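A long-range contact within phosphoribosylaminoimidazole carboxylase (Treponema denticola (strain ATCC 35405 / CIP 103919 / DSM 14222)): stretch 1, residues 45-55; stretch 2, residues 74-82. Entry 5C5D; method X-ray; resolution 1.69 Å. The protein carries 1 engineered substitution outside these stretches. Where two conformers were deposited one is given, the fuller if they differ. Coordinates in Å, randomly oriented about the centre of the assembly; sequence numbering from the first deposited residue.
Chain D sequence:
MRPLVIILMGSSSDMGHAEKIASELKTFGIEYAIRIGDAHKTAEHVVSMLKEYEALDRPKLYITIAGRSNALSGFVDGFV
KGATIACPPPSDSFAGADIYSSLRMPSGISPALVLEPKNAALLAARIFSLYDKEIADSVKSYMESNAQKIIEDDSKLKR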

ATOM      1  N   HIS D  45      32.957  15.943   3.694  1.00 32.00           N
ATOM      2  CA  HIS D  45      32.722  17.109   2.859  1.00 28.72           C
ATOM      3  C   HIS D  45      31.464  17.858   3.344  1.00 27.22           C
ATOM      4  O   HIS D  45      31.467  19.090   3.442  1.00 28.01           O
ATOM      5  CB  HIS D  45      32.601  16.663   1.397  1.00 31.10           C
ATOM      6  CG  HIS D  45      31.846  17.602   0.507  1.00 30.89           C
ATOM      7  ND1 HIS D  45      32.403  18.759   0.000  1.00 29.70           N
ATOM      8  CD2 HIS D  45      30.610  17.510  -0.039  1.00 30.54           C
ATOM      9  CE1 HIS D  45      31.526  19.356  -0.789  1.00 30.09           C
ATOM     10  NE2 HIS D  45      30.431  18.619  -0.832  1.00 31.16           N
ATOM     11  N   VAL D  46      30.419  17.108   3.679  1.00 27.01           N
ATOM     12  CA  VAL D  46      29.165  17.707   4.148  1.00 21.91           C
ATOM     13  C   VAL D  46      29.426  18.382   5.498  1.00 25.10           C
ATOM     14  O   VAL D  46      29.030  19.519   5.704  1.00 25.66           O
ATOM     15  CB  VAL D  46      28.030  16.682   4.259  1.00 23.49           C
ATOM     16  CG1 VAL D  46      26.846  17.264   4.977  1.00 22.24           C
ATOM     17  CG2 VAL D  46      27.549  16.241   2.875  1.00 24.66           C
ATOM     18  N   VAL D  47      30.112  17.698   6.404  1.00 26.41           N
ATOM     19  CA  VAL D  47      30.436  18.288   7.714  1.00 26.86           C
ATOM     20  C   VAL D  47      31.237  19.571   7.560  1.00 25.03           C
ATOM     21  O   VAL D  47      30.966  20.570   8.220  1.00 24.98           O
ATOM     22  CB  VAL D  47      31.203  17.291   8.594  1.00 29.29           C
ATOM     23  CG1 VAL D  47      31.830  17.988   9.826  1.00 31.89           C
ATOM     24  CG2 VAL D  47      30.272  16.206   9.040  1.00 32.01           C
ATOM     25  N   SER D  48      32.247  19.553   6.699  1.00 26.34           N
ATOM     26  CA  SER D  48      33.084  20.722   6.505  0.62 28.78           C
ATOM     27  C   SER D  48      32.253  21.912   6.034  1.00 27.90           C
ATOM     28  O   SER D  48      32.416  23.035   6.529  1.00 28.40           O
ATOM     29  CB  SER D  48      34.204  20.406   5.515  0.62 31.59           C
ATOM     30  OG  SER D  48      35.178  19.622   6.164  0.62 34.19           O
ATOM     31  N   MET D  49      31.350  21.654   5.099  1.00 25.41           N
ATOM     32  CA  MET D  49      30.452  22.669   4.569  1.00 24.86           C
ATOM     33  C   MET D  49      29.523  23.206   5.640  1.00 22.17           C
ATOM     34  O   MET D  49      29.344  24.422   5.763  1.00 23.65           O
ATOM     35  CB  MET D  49      29.623  22.077   3.439  1.00 28.26           C
ATOM     36  CG  MET D  49      28.725  23.038   2.765  1.00 27.69           C
ATOM     37  SD  MET D  49      27.586  22.055   1.782  1.00 31.86           S
ATOM     38  CE  MET D  49      28.767  21.289   0.678  1.00 20.99           C
ATOM     39  N   LEU D  50      28.939  22.298   6.407  1.00 23.03           N
ATOM     40  CA  LEU D  50      28.013  22.716   7.456  1.00 20.95           C
ATOM     41  C   LEU D  50      28.747  23.561   8.506  1.00 22.30           C
ATOM     42  O   LEU D  50      28.171  24.533   9.017  1.00 24.21           O
ATOM     43  CB  LEU D  50      27.344  21.527   8.123  1.00 19.93           C
ATOM     44  CG  LEU D  50      26.434  20.675   7.248  1.00 20.59           C
ATOM     45  CD1 LEU D  50      25.815  19.553   8.061  1.00 22.27           C
ATOM     46  CD2 LEU D  50      25.331  21.518   6.609  1.00 22.41           C
ATOM     47  N   LYS D  51      29.997  23.227   8.829  1.00 23.00           N
ATOM     48  CA  LYS D  51      30.718  24.022   9.835  1.00 23.87           C
ATOM     49  C   LYS D  51      30.901  25.460   9.355  1.00 28.26           C
ATOM     50  O   LYS D  51      30.832  26.408  10.143  1.00 27.24           O
ATOM     51  CB  LYS D  51      32.072  23.402  10.180  1.00 27.83           C
ATOM     52  CG  LYS D  51      31.941  22.164  11.044  1.00 33.27           C
ATOM     53  CD  LYS D  51      33.305  21.616  11.461  1.00 38.10           C
ATOM     54  CE  LYS D  51      33.172  20.339  12.274  1.00 41.76           C
ATOM     55  NZ  LYS D  51      34.521  19.723  12.508  1.00 47.49           N
ATOM     56  N   GLU D  52      31.152  25.627   8.063  1.00 25.84           N
ATOM     57  CA  GLU D  52      31.324  26.967   7.510  1.00 26.85           C
ATOM     58  C   GLU D  52      30.025  27.788   7.622  1.00 23.88           C
ATOM     59  O   GLU D  52      30.064  28.938   8.078  1.00 26.95           O
ATOM     60  CB  GLU D  52      31.775  26.895   6.050  1.00 28.17           C
ATOM     61  CG  GLU D  52      33.213  26.415   5.889  1.00 34.85           C
ATOM     62  CD  GLU D  52      33.545  25.970   4.476  1.00 45.80           C
ATOM     63  OE1 GLU D  52      32.664  26.030   3.595  1.00 49.25           O
ATOM     64  OE2 GLU D  52      34.698  25.553   4.251  1.00 49.29           O
ATOM     65  N   TYR D  53      28.888  27.209   7.237  1.00 23.53           N
ATOM     66  CA  TYR D  53      27.606  27.935   7.299  1.00 22.43           C
ATOM     67  C   TYR D  53      27.183  28.177   8.753  1.00 24.23           C
ATOM     68  O   TYR D  53      26.661  29.245   9.089  1.00 22.73           O
ATOM     69  CB  TYR D  53      26.483  27.192   6.550  1.00 22.99           C
ATOM     70  CG  TYR D  53      26.680  27.262   5.046  1.00 22.59           C
ATOM     71  CD1 TYR D  53      26.601  28.477   4.377  1.00 25.75           C
ATOM     72  CD2 TYR D  53      26.938  26.123   4.319  1.00 21.15           C
ATOM     73  CE1 TYR D  53      26.778  28.552   3.002  1.00 28.84           C
ATOM     74  CE2 TYR D  53      27.099  26.176   2.929  1.00 21.14           C
ATOM     75  CZ  TYR D  53      27.031  27.392   2.291  1.00 25.98           C
ATOM     76  OH  TYR D  53      27.212  27.455   0.934  1.00 26.39           O
ATOM     77  N   GLU D  54      27.453  27.213   9.618  1.00 21.37           N
ATOM     78  CA  GLU D  54      27.033  27.312  11.026  1.00 19.93           C
ATOM     79  C   GLU D  54      27.728  28.440  11.786  1.00 23.78           C
ATOM     80  O   GLU D  54      27.174  28.987  12.758  1.00 23.73           O
ATOM     81  CB  GLU D  54      27.268  25.978  11.733  1.00 20.71           C
ATOM     82  CG  GLU D  54      26.185  24.945  11.456  1.00 20.84           C
ATOM     83  CD  GLU D  54      24.862  25.328  12.055  1.00 22.22           C
ATOM     84  OE1 GLU D  54      24.685  25.122  13.281  1.00 22.24           O
ATOM     85  OE2 GLU D  54      24.005  25.851  11.303  1.00 21.44           O
ATOM     86  N   ALA D  55      28.936  28.779  11.348  1.00 23.13           N
ATOM     87  CA  ALA D  55      29.744  29.832  11.941  1.00 25.88           C
ATOM     88  C   ALA D  55      29.252  31.244  11.561  1.00 25.89           C
ATOM     89  O   ALA D  55      29.685  32.245  12.140  1.00 29.96           O
ATOM     90  CB  ALA D  55      31.186  29.636  11.523  1.00 27.38           C
ATOM     91  N   GLY D  74      18.193  13.909   7.986  1.00 17.05           N
ATOM     92  CA  GLY D  74      18.503  13.626   9.376  1.00 18.52           C
ATOM     93  C   GLY D  74      19.943  13.916   9.751  1.00 19.62           C
ATOM     94  O   GLY D  74      20.213  14.341  10.869  1.00 20.05           O
ATOM     95  N   PHE D  75      20.873  13.656   8.840  1.00 19.86           N
ATOM     96  CA  PHE D  75      22.289  13.904   9.087  1.00 19.28           C
ATOM     97  C   PHE D  75      22.543  15.367   9.336  1.00 21.14           C
ATOM     98  O   PHE D  75      23.181  15.749  10.307  1.00 21.52           O
ATOM     99  CB  PHE D  75      23.079  13.420   7.894  1.00 20.59           C
ATOM    100  CG  PHE D  75      24.555  13.577   8.038  1.00 31.97           C
ATOM    101  CD1 PHE D  75      25.283  12.670   8.778  1.00 41.74           C
ATOM    102  CD2 PHE D  75      25.212  14.625   7.431  1.00 34.54           C
ATOM    103  CE1 PHE D  75      26.655  12.807   8.912  1.00 45.88           C
ATOM    104  CE2 PHE D  75      26.597  14.766   7.561  1.00 41.17           C
ATOM    105  CZ  PHE D  75      27.307  13.856   8.296  1.00 43.76           C
ATOM    106  N   VAL D  76      22.004  16.191   8.456  1.00 18.97           N
ATOM    107  CA  VAL D  76      22.167  17.629   8.585  1.00 19.18           C
ATOM    108  C   VAL D  76      21.425  18.127   9.823  1.00 20.37           C
ATOM    109  O   VAL D  76      21.953  18.910  10.598  1.00 20.15           O
ATOM    110  CB  VAL D  76      21.643  18.355   7.342  1.00 20.59           C
ATOM    111  CG1 VAL D  76      21.617  19.873   7.541  1.00 21.62           C
ATOM    112  CG2 VAL D  76      22.490  17.988   6.111  1.00 20.40           C
ATOM    113  N   ASP D  77      20.182  17.680  10.004  1.00 17.43           N
ATOM    114  CA  ASP D  77      19.413  18.084  11.172  1.00 17.37           C
ATOM    115  C   ASP D  77      20.091  17.720  12.502  1.00 21.98           C
ATOM    116  O   ASP D  77      20.024  18.476  13.485  1.00 21.57           O
ATOM    117  CB  ASP D  77      18.025  17.460  11.133  1.00 18.10           C
ATOM    118  CG  ASP D  77      17.105  18.124  12.083  1.00 20.76           C
ATOM    119  OD1 ASP D  77      16.526  19.173  11.709  1.00 21.68           O
ATOM    120  OD2 ASP D  77      16.995  17.603  13.211  1.00 21.38           O
ATOM    121  N   GLY D  78      20.780  16.583  12.549  1.00 19.51           N
ATOM    122  CA  GLY D  78      21.492  16.209  13.756  1.00 17.62           C
ATOM    123  C   GLY D  78      22.749  17.019  14.023  1.00 20.29           C
ATOM    124  O   GLY D  78      23.246  17.044  15.143  1.00 22.58           O
ATOM    125  N   PHE D  79      23.258  17.671  12.992  1.00 20.94           N
ATOM    126  CA  PHE D  79      24.497  18.436  13.096  1.00 19.19           C
ATOM    127  C   PHE D  79      24.267  19.917  13.432  1.00 22.16           C
ATOM    128  O   PHE D  79      24.950  20.480  14.306  1.00 23.48           O
ATOM    129  CB  PHE D  79      25.281  18.326  11.788  1.00 22.35           C
ATOM    130  CG  PHE D  79      26.662  18.914  11.891  1.00 26.58           C
ATOM    131  CD1 PHE D  79      27.726  18.129  12.303  1.00 29.95           C
ATOM    132  CD2 PHE D  79      26.875  20.257  11.652  1.00 25.67           C
ATOM    133  CE1 PHE D  79      28.985  18.673  12.454  1.00 30.68           C
ATOM    134  CE2 PHE D  79      28.140  20.810  11.800  1.00 27.27           C
ATOM    135  CZ  PHE D  79      29.188  20.007  12.200  1.00 29.09           C
ATOM    136  N   VAL D  80      23.334  20.566  12.735  1.00 19.00           N
ATOM    137  CA  VAL D  80      23.201  22.022  12.848  1.00 19.00           C
ATOM    138  C   VAL D  80      22.348  22.397  14.050  1.00 19.24           C
ATOM    139  O   VAL D  80      21.596  21.570  14.578  1.00 22.14           O
ATOM    140  CB  VAL D  80      22.597  22.649  11.567  1.00 17.54           C
ATOM    141  CG1 VAL D  80      23.408  22.294  10.336  1.00 19.70           C
ATOM    142  CG2 VAL D  80      21.159  22.172  11.321  1.00 19.47           C
ATOM    143  N   LYS D  81      22.494  23.645  14.484  1.00 18.67           N
ATOM    144  CA  LYS D  81      21.821  24.146  15.681  1.00 20.59           C
ATOM    145  C   LYS D  81      20.336  24.377  15.442  1.00 21.05           C
ATOM    146  O   LYS D  81      19.484  23.940  16.233  1.00 21.72           O
ATOM    147  CB  LYS D  81      22.466  25.455  16.147  1.00 23.15           C
ATOM    148  CG  LYS D  81      23.921  25.325  16.564  1.00 29.66           C
ATOM    149  CD  LYS D  81      24.463  26.632  17.180  1.00 33.90           C
ATOM    150  CE  LYS D  81      24.332  27.840  16.253  1.00 35.18           C
ATOM    151  NZ  LYS D  81      25.034  27.659  14.945  1.00 35.95           N
ATOM    152  N   GLY D  82      20.041  25.113  14.378  1.00 18.67           N
ATOM    153  CA  GLY D  82      18.699  25.594  14.103  1.00 19.73           C
ATOM    154  C   GLY D  82      17.871  24.633  13.289  1.00 19.14           C
ATOM    155  O   GLY D  82      18.264  23.502  13.032  1.00 17.76           O
TER
HETATM  156  O   HOH W   1      21.445  26.389  12.265  1.00 20.79           O

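How do the two backbones lie against each other? Both stretches are largely helical, and their axes run in broadly the same direction, 42° apart, approaching to 11.1 Å. That spacing leaves the gap to be filled by side chains. The two backbones draw nearest beyond the second helix, where the CA atoms of E54 and V80 are 6.8 Å apart.

What fills the space between the helices? V46, V47, L50 and K51 lie on successive turns of one helix and meet F75 and F79, four residues apart in the second stretch. V46 CG1 touches the edge of the F75 ring, 3.6 Å from F75 CE2, while V47 reaches both rings. L50 CB lies 3.8 Å from F79 CD2, and its methyls extend to V76 and V80, all three residues being buried.

How does a lysine join this apolar contact? The aliphatic part of K51 packs at the ring edge of F79, with K51 CG 3.7 Å from F79 CZ.

What secures the end of the contact? E54 OE1 accepts a hydrogen bond from the backbone K81 N at 2.9 Å and forms a salt bridge with K81 NZ at 3.1 Å, so one carboxylate oxygen holds both main chain and side chain. E54 OE2 accepts a hydrogen bond from a water that in turn accepts one from G82 N.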